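Local coordinates for protein ribokinase RBSK (Mycobacterium tuberculosis, PDB 3GO6) that probably phosphorylates D-ribose at O-5 with ATP and a divalent cation such as magnesium, yielding D-ribose 5-phosphate, at residues G226-F231 against G263-R268; P210-I215 against A256-N261; S27-L32 against G129-L134; G77-G80 against A84-Q87. All coordinates share one frame; numbering follows the deposited sequence.

Contact 1: G226-F231 against G263-R268; sequences GADGVF and GSPAER
Asp228 and Arg268 form a two-pronged salt bridge, in which the arginine offers its side, NE and one terminal nitrogen, to the two carboxylate oxygens. Arg268 NE gives OD2 of Asp228 a short, nearly straight bond of 2.7 Å (173°), with the acceptor in the guanidinium plane. Arg268 NH2 reaches Asp228 OD1 at 2.9 Å on its syn lone pair, but with more bend (145°). The carboxylate is turned by 37° against the guanidinium, so the two groups are not coplanar. Ser264 O lies over one guanidinium face, 3.6 Å above its plane. Asp228 occupies the third position of a type I turn from Gly226 to Gly229, the two-residue loop of the hairpin joining strands 222-226 and 229-233; its acidic tip thus projects from the hairpin end to the first turn of helix 265-282. Tyr224 OH holds the backbone N of Asp228. A second link is a water donating to both Asp228 OD2, at 2.8 Å, and Pro265 O. Packing adds little: the proline ring rests beside the carboxylate, Pro265 CG 3.9 Å from Asp228 OD1. Within the helix start, Ser264 and Glu267 make a capping box. Glu267 N bonds weakly to Ser264 OG, while Glu267 OE1 accepts from Ser264 N at 3.1 Å and from Ser264 OG at 2.7 Å, which ties down the helix start that presents Arg268.

Contact 2: P210-I215 against A256-N261; sequences PTHFVI and ANWPRN
Trp258, in the chain that leads out of helix 246-257, drives its indole toward His212, the first residue of strand 212-216. Just before it, Asn257 turns to other partners, bonding through ND2 to Val253 O and through OD1 to Arg270. Trp258 itself carries the contact. Its CG stands anti to the backbone N (chi1 -156°), which extends the six-membered ring to the strand. That ring presents its edge to the imidazole face in a T-shaped pair, the centroids 5.5 Å apart and the planes at 66°. The touching atom is Trp258 CZ2, 3.7 Å from His212 CG and 3.8 Å from His212 CD2, while Trp258 CH2 reaches back to His212 CB at 4.1 Å. Val195 and Met173, from two neighbouring strands, also touch the indole. His212 ND1 is paired with Tyr224 OH, which should help fix the imidazole's rotation. Next in the chain, Pro259 sets its CD over the rim of one indole face, 3.5 Å above the plane. Farther on, Asn261 ND2 bonds weakly to Asp194 OD2. With no hydrogen bond between the segments, the contact rests on buried aromatic packing, which relies on shape and the edge-to-face pairing.

Contact 3: S27-L32 against G129-L134; sequences SVNMDL and GANAHL. With RIB (alpha-D-ribofuranose), chain C.
The amide of Asn131 is pinned against the backbone of Val28, and the amide of Asn29 stands beside it with its plane turned by 90°. At the edge of the Asn131 group, ND2 sends an N-H within the amide plane to Val28 O, at 3.0 Å, although it meets that carbonyl from above its plane. At its other end OD1 accepts from Val28 N at 2.8 Å, but that donor stands above the carbonyl plane, 39° out of it. The pair of bonds reads both polar backbone atoms of one residue and fixes which way round the amide sits. Asn131 CG lies beside its own backbone N, anti to the carbonyl carbon (chi1 -57°), which aims the amide from the short 3-10 turn across at Val28. Ser27 packs close to the same oxygen, its CA 3.1 Å from Asn131 OD1. Asn29 OD1 comes within 2.9 Å of Asn131 ND2, though the angle is too poor for a hydrogen bond; ND2 has a further acceptor in Pro128 O. Asn29 and Asp31 of the strand turn to the sugar. Asn29 ND2 gives ribose O2 a nearly straight bond of 3.0 Å, and Asp31 takes the two neighbouring hydroxyls, O2 on OD1 and O3 on OD2, each at 2.6 Å. Glu152 OE1 accepts from both Ser27 OG and Asn29 ND2, while its other oxygen bonds the ribose. This is the sugar pocket of a PfkB-family ribokinase, in which strand 29-35 of the smaller, four-stranded lid sheet carries Asn29 and Asp31 to the substrate.

Contact 4: G77-G80 against A84-Q87; sequences GAFG and AAAQ
Phe79 CG is anti to its own carbonyl carbon and beside the backbone N (chi1 -66°), which carries the ring along the helix while CB faces Ala85. The second torsion, chi2 of -85°, sets the ring plane nearly perpendicular to the plane of CA, CB and CG. Phe79 CB and the methyl of Ala85 then meet at 3.9 Å, while the ring itself touches the helix backbone lightly, CD1 lying 4.1 Å from Ala85 O in an oblique approach. The next residue adds the tightest touch: Gly80 O comes to 3.2 Å from Ala85 CB. The methyl thus abuts both Phe79 CB and Gly80 O, which sit next to each other on its strand-facing side; no hydrogen bond crosses between the segments. The small side chain lets the helix come in close, the CA atoms of Phe79 and Ala85 being 5.7 Å apart. Polar bonds anchor both partners from outside. Gly80 N bonds to Ser109 OG, and Ala85 N bonds to Asp82 OD1 at the beginning of helix 83-94. Beyond Ala85 the aromatic ring packs on Leu88, Arg89 and Leu92 of that helix, so the contact is the near end of a longer buried seam, into which Ala85 points. Strand 78-79, helix 83-94 and strand 103-104 make up a beta-alpha-beta unit with two short parallel strands. Phe79 and Ala85 pack where the first strand of the unit passes into its helix, after a short connection.

Contacts 1 and 2 adjoin, their centres 8 Å apart, and Arg268 joins them: its NE lies 3.3 Å from His212 CE1 and its CD 3.4 Å from Trp258 CZ2. Both sit at the edge region of the large sheet. The Trp258 side chain is about 10 Å from that of Cys276, which binds ADP in another structure of this protein, though no nucleotide is bound to this chain. Contacts 3 and 4 also have centres 8 Å apart, and Ala130 packs on Ala78 and Gly80 between them. Contact 3 holds the ribose directly; the Phe79 side chain of contact 4 is about 12 Å from the bound ribose. The pairs lie on opposite sides of the chain's centre, contacts 2 and 3 being 26 Å apart between centres.

Contact 1: G226-F231 against G263-R268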
loop_
_atom_site.group_PDB
_atom_site.type_symbol
_atom_site.label_atom_id
_atom_site.label_comp_id
_atom_site.label_asym_id
_atom_site.label_seq_id
_atom_site.Cartn_x
_atom_site.Cartn_y
_atom_site.Cartn_z
ATOM N N GLY A 226 -6.178 27.067 27.016
ATOM C CA GLY A 226 -5.011 27.131 27.891
ATOM C C GLY A 226 -4.853 28.450 28.603
ATOM O O GLY A 226 -5.845 29.155 28.854
ATOM N N ALA A 227 -3.599 28.796 28.899
ATOM C CA ALA A 227 -3.269 29.998 29.657
ATOM C C ALA A 227 -3.848 31.282 29.065
ATOM O O ALA A 227 -4.065 32.249 29.802
ATOM C CB ALA A 227 -1.754 30.131 29.820
ATOM N N ASP A 228 -4.069 31.305 27.747
ATOM C CA ASP A 228 -4.629 32.481 27.072
ATOM C C ASP A 228 -6.158 32.475 27.057
ATOM O O ASP A 228 -6.781 33.349 26.463
ATOM C CB ASP A 228 -4.099 32.602 25.637
ATOM C CG ASP A 228 -2.620 32.951 25.573
ATOM O OD1 ASP A 228 -2.044 33.374 26.605
ATOM O OD2 ASP A 228 -2.023 32.805 24.478
ATOM N N GLY A 229 -6.755 31.482 27.704
ATOM C CA GLY A 229 -8.202 31.324 27.711
ATOM C C GLY A 229 -8.701 30.266 26.744
ATOM O O GLY A 229 -8.068 29.220 26.574
ATOM N N VAL A 230 -9.842 30.553 26.122
ATOM C CA VAL A 230 -10.549 29.620 25.249
ATOM C C VAL A 230 -11.073 30.416 24.063
ATOM O O VAL A 230 -11.836 31.367 24.237
ATOM C CB VAL A 230 -11.730 28.921 25.998
ATOM C CG1 VAL A 230 -12.609 28.108 25.040
ATOM C CG2 VAL A 230 -11.215 28.029 27.122
ATOM N N PHE A 231 -10.627 30.060 22.857
ATOM C CA PHE A 231 -11.066 30.735 21.637
ATOM C C PHE A 231 -10.855 29.860 20.403
ATOM O O PHE A 231 -10.214 28.796 20.471
ATOM C CB PHE A 231 -10.403 32.114 21.451
ATOM C CG PHE A 231 -8.887 32.092 21.429
ATOM C CD1 PHE A 231 -8.189 31.889 20.231
ATOM C CD2 PHE A 231 -8.154 32.321 22.597
ATOM C CE1 PHE A 231 -6.790 31.876 20.204
ATOM C CE2 PHE A 231 -6.746 32.315 22.583
ATOM C CZ PHE A 231 -6.063 32.092 21.385
ATOM N N GLY A 263 6.400 33.645 26.425
ATOM C CA GLY A 263 5.684 34.127 25.249
ATOM C C GLY A 263 4.502 35.046 25.542
ATOM O O GLY A 263 3.915 35.025 26.649
ATOM N N SER A 264 4.151 35.846 24.533
ATOM C CA SER A 264 3.001 36.738 24.611
ATOM C C SER A 264 1.801 36.157 23.864
ATOM O O SER A 264 1.971 35.383 22.895
ATOM C CB SER A 264 3.354 38.108 24.040
ATOM O OG SER A 264 3.380 38.078 22.623
ATOM N N PRO A 265 0.585 36.514 24.314
ATOM C CA PRO A 265 -0.637 36.086 23.642
ATOM C C PRO A 265 -0.724 36.471 22.154
ATOM O O PRO A 265 -1.323 35.719 21.378
ATOM C CB PRO A 265 -1.745 36.788 24.440
ATOM C CG PRO A 265 -1.136 37.031 25.789
ATOM C CD PRO A 265 0.299 37.318 25.521
ATOM N N ALA A 266 -0.155 37.622 21.781
ATOM C CA ALA A 266 -0.251 38.140 20.412
ATOM C C ALA A 266 0.615 37.331 19.458
ATOM O O ALA A 266 0.239 37.099 18.308
ATOM C CB ALA A 266 0.164 39.587 20.358
ATOM N N GLU A 267 1.793 36.947 19.938
ATOM C CA GLU A 267 2.705 36.109 19.173
ATOM C C GLU A 267 2.123 34.710 18.988
ATOM O O GLU A 267 2.247 34.132 17.914
ATOM C CB GLU A 267 4.055 36.012 19.878
ATOM C CG GLU A 267 4.883 37.290 19.865
ATOM C CD GLU A 267 6.006 37.232 20.897
ATOM O OE1 GLU A 267 5.722 36.942 22.084
ATOM O OE2 GLU A 267 7.173 37.444 20.518
ATOM N N ARG A 268 1.498 34.171 20.034
ATOM C CA ARG A 268 0.818 32.879 19.937
ATOM C C ARG A 268 -0.361 32.919 18.959
ATOM O O ARG A 268 -0.519 32.007 18.128
ATOM C CB ARG A 268 0.379 32.373 21.313
ATOM C CG ARG A 268 1.571 31.960 22.212
ATOM C CD ARG A 268 1.072 31.308 23.493
ATOM N NE ARG A 268 0.579 32.288 24.468
ATOM C CZ ARG A 268 1.345 32.859 25.403
ATOM N NH1 ARG A 268 2.633 32.535 25.505
ATOM N NH2 ARG A 268 0.822 33.744 26.246
HETATM O O HOH W 1 -3.155 33.885 22.101
#

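Contact 2: P210-I215 against A256-N261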
loop_
_atom_site.group_PDB
_atom_site.type_symbol
_atom_site.label_atom_id
_atom_site.label_comp_id
_atom_site.label_asym_id
_atom_site.label_seq_id
_atom_site.Cartn_x
_atom_site.Cartn_y
_atom_site.Cartn_z
ATOM N N PRO A 210 -1.893 20.680 28.396
ATOM C CA PRO A 210 -0.652 21.438 28.367
ATOM C C PRO A 210 -0.933 22.901 28.631
ATOM O O PRO A 210 -2.100 23.296 28.744
ATOM C CB PRO A 210 -0.185 21.262 26.917
ATOM C CG PRO A 210 -1.510 21.250 26.147
ATOM C CD PRO A 210 -2.434 20.450 27.031
ATOM N N THR A 211 0.113 23.714 28.697
ATOM C CA THR A 211 -0.073 25.151 28.837
ATOM C C THR A 211 -0.932 25.682 27.685
ATOM O O THR A 211 -1.828 26.502 27.903
ATOM C CB THR A 211 1.276 25.877 28.872
ATOM O OG1 THR A 211 2.139 25.186 29.777
ATOM C CG2 THR A 211 1.107 27.333 29.340
ATOM N N HIS A 212 -0.670 25.191 26.470
ATOM C CA HIS A 212 -1.374 25.650 25.275
ATOM C C HIS A 212 -1.887 24.437 24.478
ATOM O O HIS A 212 -1.098 23.769 23.814
ATOM C CB HIS A 212 -0.434 26.508 24.420
ATOM C CG HIS A 212 0.252 27.597 25.188
ATOM N ND1 HIS A 212 -0.393 28.760 25.569
ATOM C CD2 HIS A 212 1.525 27.711 25.638
ATOM C CE1 HIS A 212 0.452 29.536 26.228
ATOM N NE2 HIS A 212 1.622 28.921 26.288
ATOM N N PHE A 213 -3.187 24.148 24.569
ATOM C CA PHE A 213 -3.806 23.014 23.875
ATOM C C PHE A 213 -4.383 23.545 22.561
ATOM O O PHE A 213 -5.274 24.399 22.569
ATOM C CB PHE A 213 -4.917 22.378 24.727
ATOM C CG PHE A 213 -5.033 20.867 24.601
ATOM C CD1 PHE A 213 -4.509 20.172 23.490
ATOM C CD2 PHE A 213 -5.705 20.136 25.594
ATOM C CE1 PHE A 213 -4.627 18.785 23.387
ATOM C CE2 PHE A 213 -5.831 18.742 25.516
ATOM C CZ PHE A 213 -5.292 18.054 24.408
ATOM N N VAL A 214 -3.836 23.069 21.440
ATOM C CA VAL A 214 -4.234 23.518 20.103
ATOM C C VAL A 214 -4.973 22.373 19.442
ATOM O O VAL A 214 -4.373 21.364 19.038
ATOM C CB VAL A 214 -3.014 23.966 19.247
ATOM C CG1 VAL A 214 -3.461 24.415 17.848
ATOM C CG2 VAL A 214 -2.244 25.101 19.938
ATOM N N ILE A 215 -6.287 22.500 19.346
ATOM C CA ILE A 215 -7.097 21.404 18.849
ATOM C C ILE A 215 -7.547 21.752 17.436
ATOM O O ILE A 215 -8.324 22.677 17.236
ATOM C CB ILE A 215 -8.315 21.085 19.763
ATOM C CG1 ILE A 215 -7.875 20.754 21.196
ATOM C CG2 ILE A 215 -9.118 19.907 19.218
ATOM C CD1 ILE A 215 -7.846 21.992 22.081
ATOM N N ALA A 256 7.319 26.783 13.508
ATOM C CA ALA A 256 8.147 27.798 12.853
ATOM C C ALA A 256 7.798 29.231 13.276
ATOM O O ALA A 256 8.582 30.162 13.010
ATOM C CB ALA A 256 8.018 27.668 11.348
ATOM N N ASN A 257 6.638 29.402 13.920
ATOM C CA ASN A 257 6.116 30.728 14.326
ATOM C C ASN A 257 5.860 30.940 15.812
ATOM O O ASN A 257 5.528 32.059 16.231
ATOM C CB ASN A 257 4.832 31.032 13.538
ATOM C CG ASN A 257 5.106 31.301 12.081
ATOM O OD1 ASN A 257 5.460 32.416 11.713
ATOM N ND2 ASN A 257 4.982 30.277 11.244
ATOM N N TRP A 258 5.994 29.886 16.612
ATOM C CA TRP A 258 5.751 29.967 18.037
ATOM C C TRP A 258 6.868 30.742 18.767
ATOM O O TRP A 258 8.049 30.472 18.539
ATOM C CB TRP A 258 5.647 28.573 18.637
ATOM C CG TRP A 258 4.859 28.531 19.920
ATOM C CD1 TRP A 258 5.357 28.519 21.194
ATOM C CD2 TRP A 258 3.428 28.471 20.045
ATOM N NE1 TRP A 258 4.321 28.462 22.107
ATOM C CE2 TRP A 258 3.129 28.440 21.426
ATOM C CE3 TRP A 258 2.372 28.461 19.121
ATOM C CZ2 TRP A 258 1.823 28.359 21.905
ATOM C CZ3 TRP A 258 1.075 28.389 19.597
ATOM C CH2 TRP A 258 0.807 28.356 20.978
ATOM N N PRO A 259 6.498 31.693 19.658
ATOM C CA PRO A 259 7.533 32.489 20.365
ATOM C C PRO A 259 8.301 31.679 21.426
ATOM O O PRO A 259 7.823 30.648 21.859
ATOM C CB PRO A 259 6.701 33.561 21.076
ATOM C CG PRO A 259 5.386 32.880 21.335
ATOM C CD PRO A 259 5.135 32.085 20.070
ATOM N N ARG A 260 9.462 32.171 21.863
ATOM C CA ARG A 260 10.193 31.589 23.013
ATOM C C ARG A 260 9.415 31.769 24.324
ATOM O O ARG A 260 8.675 32.750 24.473
ATOM C CB ARG A 260 11.594 32.193 23.122
ATOM C CG ARG A 260 12.397 32.129 21.791
ATOM C CD ARG A 260 13.864 32.537 21.965
ATOM N NE ARG A 260 14.466 32.980 20.702
ATOM C CZ ARG A 260 15.778 33.041 20.463
ATOM N NH1 ARG A 260 16.659 32.672 21.396
ATOM N NH2 ARG A 260 16.217 33.465 19.279
ATOM N N ASN A 261 9.553 30.812 25.250
ATOM C CA ASN A 261 8.831 30.844 26.533
ATOM C C ASN A 261 9.185 32.127 27.334
ATOM O O ASN A 261 10.302 32.634 27.201
ATOM C CB ASN A 261 9.160 29.601 27.375
ATOM C CG ASN A 261 8.612 28.286 26.782
ATOM O OD1 ASN A 261 7.514 28.232 26.202
ATOM N ND2 ASN A 261 9.374 27.197 26.984
#

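Contact 3: S27-L32 against G129-L134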
loop_
_atom_site.group_PDB
_atom_site.type_symbol
_atom_site.label_atom_id
_atom_site.label_comp_id
_atom_site.label_asym_id
_atom_site.label_seq_id
_atom_site.Cartn_x
_atom_site.Cartn_y
_atom_site.Cartn_z
ATOM N N SER A 27 9.162 10.780 12.917
ATOM C CA SER A 27 9.180 9.664 11.997
ATOM C C SER A 27 9.336 10.068 10.540
ATOM O O SER A 27 8.985 11.181 10.135
ATOM C CB SER A 27 7.878 8.881 12.142
ATOM O OG SER A 27 6.813 9.793 11.993
ATOM N N VAL A 28 9.864 9.137 9.759
ATOM C CA VAL A 28 10.026 9.324 8.319
ATOM C C VAL A 28 9.642 7.997 7.663
ATOM O O VAL A 28 10.158 6.941 8.027
ATOM C CB VAL A 28 11.473 9.832 7.935
ATOM C CG1 VAL A 28 12.601 8.896 8.504
ATOM C CG2 VAL A 28 11.612 10.066 6.404
ATOM N N ASN A 29 8.702 8.058 6.712
ATOM C CA ASN A 29 8.097 6.870 6.111
ATOM C C ASN A 29 8.074 7.080 4.617
ATOM O O ASN A 29 7.958 8.216 4.169
ATOM C CB ASN A 29 6.608 6.721 6.532
ATOM C CG ASN A 29 6.413 6.585 8.027
ATOM O OD1 ASN A 29 7.156 5.874 8.694
ATOM N ND2 ASN A 29 5.399 7.282 8.569
ATOM N N MET A 30 8.146 6.005 3.842
ATOM C CA MET A 30 7.713 6.088 2.436
ATOM C C MET A 30 6.179 5.906 2.368
ATOM O O MET A 30 5.647 4.968 2.950
ATOM C CB MET A 30 8.432 5.033 1.588
ATOM C CG MET A 30 8.159 5.172 0.090
ATOM S SD MET A 30 8.953 6.619 -0.641
ATOM C CE MET A 30 10.711 6.270 -0.382
ATOM N N ASP A 31 5.491 6.815 1.664
ATOM C CA ASP A 31 4.039 6.865 1.616
ATOM C C ASP A 31 3.542 6.268 0.319
ATOM O O ASP A 31 4.024 6.630 -0.763
ATOM C CB ASP A 31 3.540 8.322 1.659
ATOM C CG ASP A 31 3.658 8.959 3.037
ATOM O OD1 ASP A 31 3.912 8.232 4.021
ATOM O OD2 ASP A 31 3.491 10.205 3.132
ATOM N N LEU A 32 2.556 5.392 0.432
ATOM C CA LEU A 32 1.820 4.893 -0.735
ATOM C C LEU A 32 0.436 5.549 -0.637
ATOM O O LEU A 32 -0.310 5.269 0.288
ATOM C CB LEU A 32 1.720 3.373 -0.702
ATOM C CG LEU A 32 3.077 2.646 -0.784
ATOM C CD1 LEU A 32 2.869 1.163 -0.589
ATOM C CD2 LEU A 32 3.765 2.901 -2.115
ATOM N N GLY A 129 8.336 0.513 11.101
ATOM C CA GLY A 129 9.684 0.030 10.718
ATOM C C GLY A 129 10.777 0.620 11.613
ATOM O O GLY A 129 10.672 0.585 12.853
ATOM N N ALA A 130 11.802 1.196 10.994
ATOM C CA ALA A 130 12.930 1.804 11.717
ATOM C C ALA A 130 12.512 2.857 12.752
ATOM O O ALA A 130 13.162 2.995 13.802
ATOM C CB ALA A 130 13.929 2.397 10.719
ATOM N N ASN A 131 11.435 3.601 12.473
ATOM C CA ASN A 131 10.971 4.634 13.406
ATOM C C ASN A 131 10.658 4.102 14.801
ATOM O O ASN A 131 10.844 4.819 15.782
ATOM C CB ASN A 131 9.744 5.390 12.860
ATOM C CG ASN A 131 10.015 6.025 11.525
ATOM O OD1 ASN A 131 10.769 7.013 11.423
ATOM N ND2 ASN A 131 9.451 5.433 10.474
ATOM N N ALA A 132 10.188 2.856 14.878
ATOM C CA ALA A 132 9.892 2.204 16.160
ATOM C C ALA A 132 11.158 1.904 16.974
ATOM O O ALA A 132 11.078 1.579 18.156
ATOM C CB ALA A 132 9.096 0.899 15.930
ATOM N N HIS A 133 12.318 2.030 16.347
ATOM C CA HIS A 133 13.587 1.749 17.022
ATOM C C HIS A 133 14.466 2.977 17.213
ATOM O O HIS A 133 15.662 2.842 17.433
ATOM C CB HIS A 133 14.349 0.656 16.275
ATOM C CG HIS A 133 13.539 -0.585 16.088
ATOM N ND1 HIS A 133 13.230 -1.433 17.134
ATOM C CD2 HIS A 133 12.909 -1.079 14.998
ATOM C CE1 HIS A 133 12.474 -2.420 16.682
ATOM N NE2 HIS A 133 12.257 -2.224 15.392
ATOM N N LEU A 134 13.878 4.165 17.091
ATOM C CA LEU A 134 14.591 5.396 17.407
ATOM C C LEU A 134 14.790 5.541 18.923
ATOM O O LEU A 134 13.819 5.670 19.672
ATOM C CB LEU A 134 13.861 6.633 16.852
ATOM C CG LEU A 134 14.576 7.967 17.115
ATOM C CD1 LEU A 134 15.881 8.061 16.332
ATOM C CD2 LEU A 134 13.683 9.181 16.818
HETATM O O5 RIB C . 0.181 12.980 8.453
HETATM C C5 RIB C . 0.419 12.176 7.275
HETATM C C4 RIB C . 1.655 11.290 7.518
HETATM O O4 RIB C . 1.306 10.288 8.494
HETATM C C3 RIB C . 2.085 10.503 6.293
HETATM O O3 RIB C . 3.176 11.104 5.549
HETATM C C2 RIB C . 2.424 9.127 6.836
HETATM O O2 RIB C . 3.793 8.779 6.595
HETATM C C1 RIB C . 2.088 9.119 8.319
HETATM O O1 RIB C . 3.259 9.244 9.138
#

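Contact 4: G77-G80 against A84-Q87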
loop_
_atom_site.group_PDB
_atom_site.type_symbol
_atom_site.label_atom_id
_atom_site.label_comp_id
_atom_site.label_asym_id
_atom_site.label_seq_id
_atom_site.Cartn_x
_atom_site.Cartn_y
_atom_site.Cartn_z
ATOM N N GLY A 77 15.690 11.404 13.471
ATOM C CA GLY A 77 14.811 10.276 13.173
ATOM C C GLY A 77 15.659 9.088 12.727
ATOM O O GLY A 77 16.878 9.225 12.507
ATOM N N ALA A 78 15.019 7.924 12.620
ATOM C CA ALA A 78 15.713 6.685 12.267
ATOM C C ALA A 78 15.307 6.256 10.881
ATOM O O ALA A 78 14.118 6.086 10.612
ATOM C CB ALA A 78 15.385 5.600 13.267
ATOM N N PHE A 79 16.295 6.115 9.995
ATOM C CA PHE A 79 16.082 5.581 8.661
ATOM C C PHE A 79 16.408 4.088 8.737
ATOM O O PHE A 79 17.201 3.683 9.588
ATOM C CB PHE A 79 17.031 6.235 7.648
ATOM C CG PHE A 79 16.774 7.694 7.422
ATOM C CD1 PHE A 79 15.811 8.106 6.506
ATOM C CD2 PHE A 79 17.496 8.659 8.125
ATOM C CE1 PHE A 79 15.561 9.465 6.288
ATOM C CE2 PHE A 79 17.253 10.022 7.913
ATOM C CZ PHE A 79 16.273 10.424 6.996
ATOM N N GLY A 80 15.804 3.282 7.868
ATOM C CA GLY A 80 16.199 1.875 7.722
ATOM C C GLY A 80 17.482 1.790 6.911
ATOM O O GLY A 80 17.967 2.819 6.412
ATOM N N ALA A 84 14.907 2.509 0.183
ATOM C CA ALA A 84 13.943 3.594 0.517
ATOM C C ALA A 84 14.619 4.728 1.250
ATOM O O ALA A 84 14.325 5.898 0.997
ATOM C CB ALA A 84 12.794 3.072 1.369
ATOM N N ALA A 85 15.526 4.393 2.169
ATOM C CA ALA A 85 16.164 5.407 3.000
ATOM C C ALA A 85 16.918 6.458 2.184
ATOM O O ALA A 85 16.999 7.605 2.595
ATOM C CB ALA A 85 17.097 4.765 3.999
ATOM N N ALA A 86 17.478 6.076 1.040
ATOM C CA ALA A 86 18.217 7.048 0.205
ATOM C C ALA A 86 17.277 8.132 -0.341
ATOM O O ALA A 86 17.597 9.308 -0.332
ATOM C CB ALA A 86 18.921 6.327 -0.964
ATOM N N GLN A 87 16.108 7.704 -0.811
ATOM C CA GLN A 87 15.075 8.589 -1.324
ATOM C C GLN A 87 14.480 9.479 -0.213
ATOM O O GLN A 87 14.211 10.668 -0.429
ATOM C CB GLN A 87 14.011 7.720 -2.014
ATOM C CG GLN A 87 12.937 8.484 -2.769
ATOM C CD GLN A 87 11.969 7.576 -3.530
ATOM O OE1 GLN A 87 12.223 6.377 -3.706
ATOM N NE2 GLN A 87 10.853 8.156 -3.991
#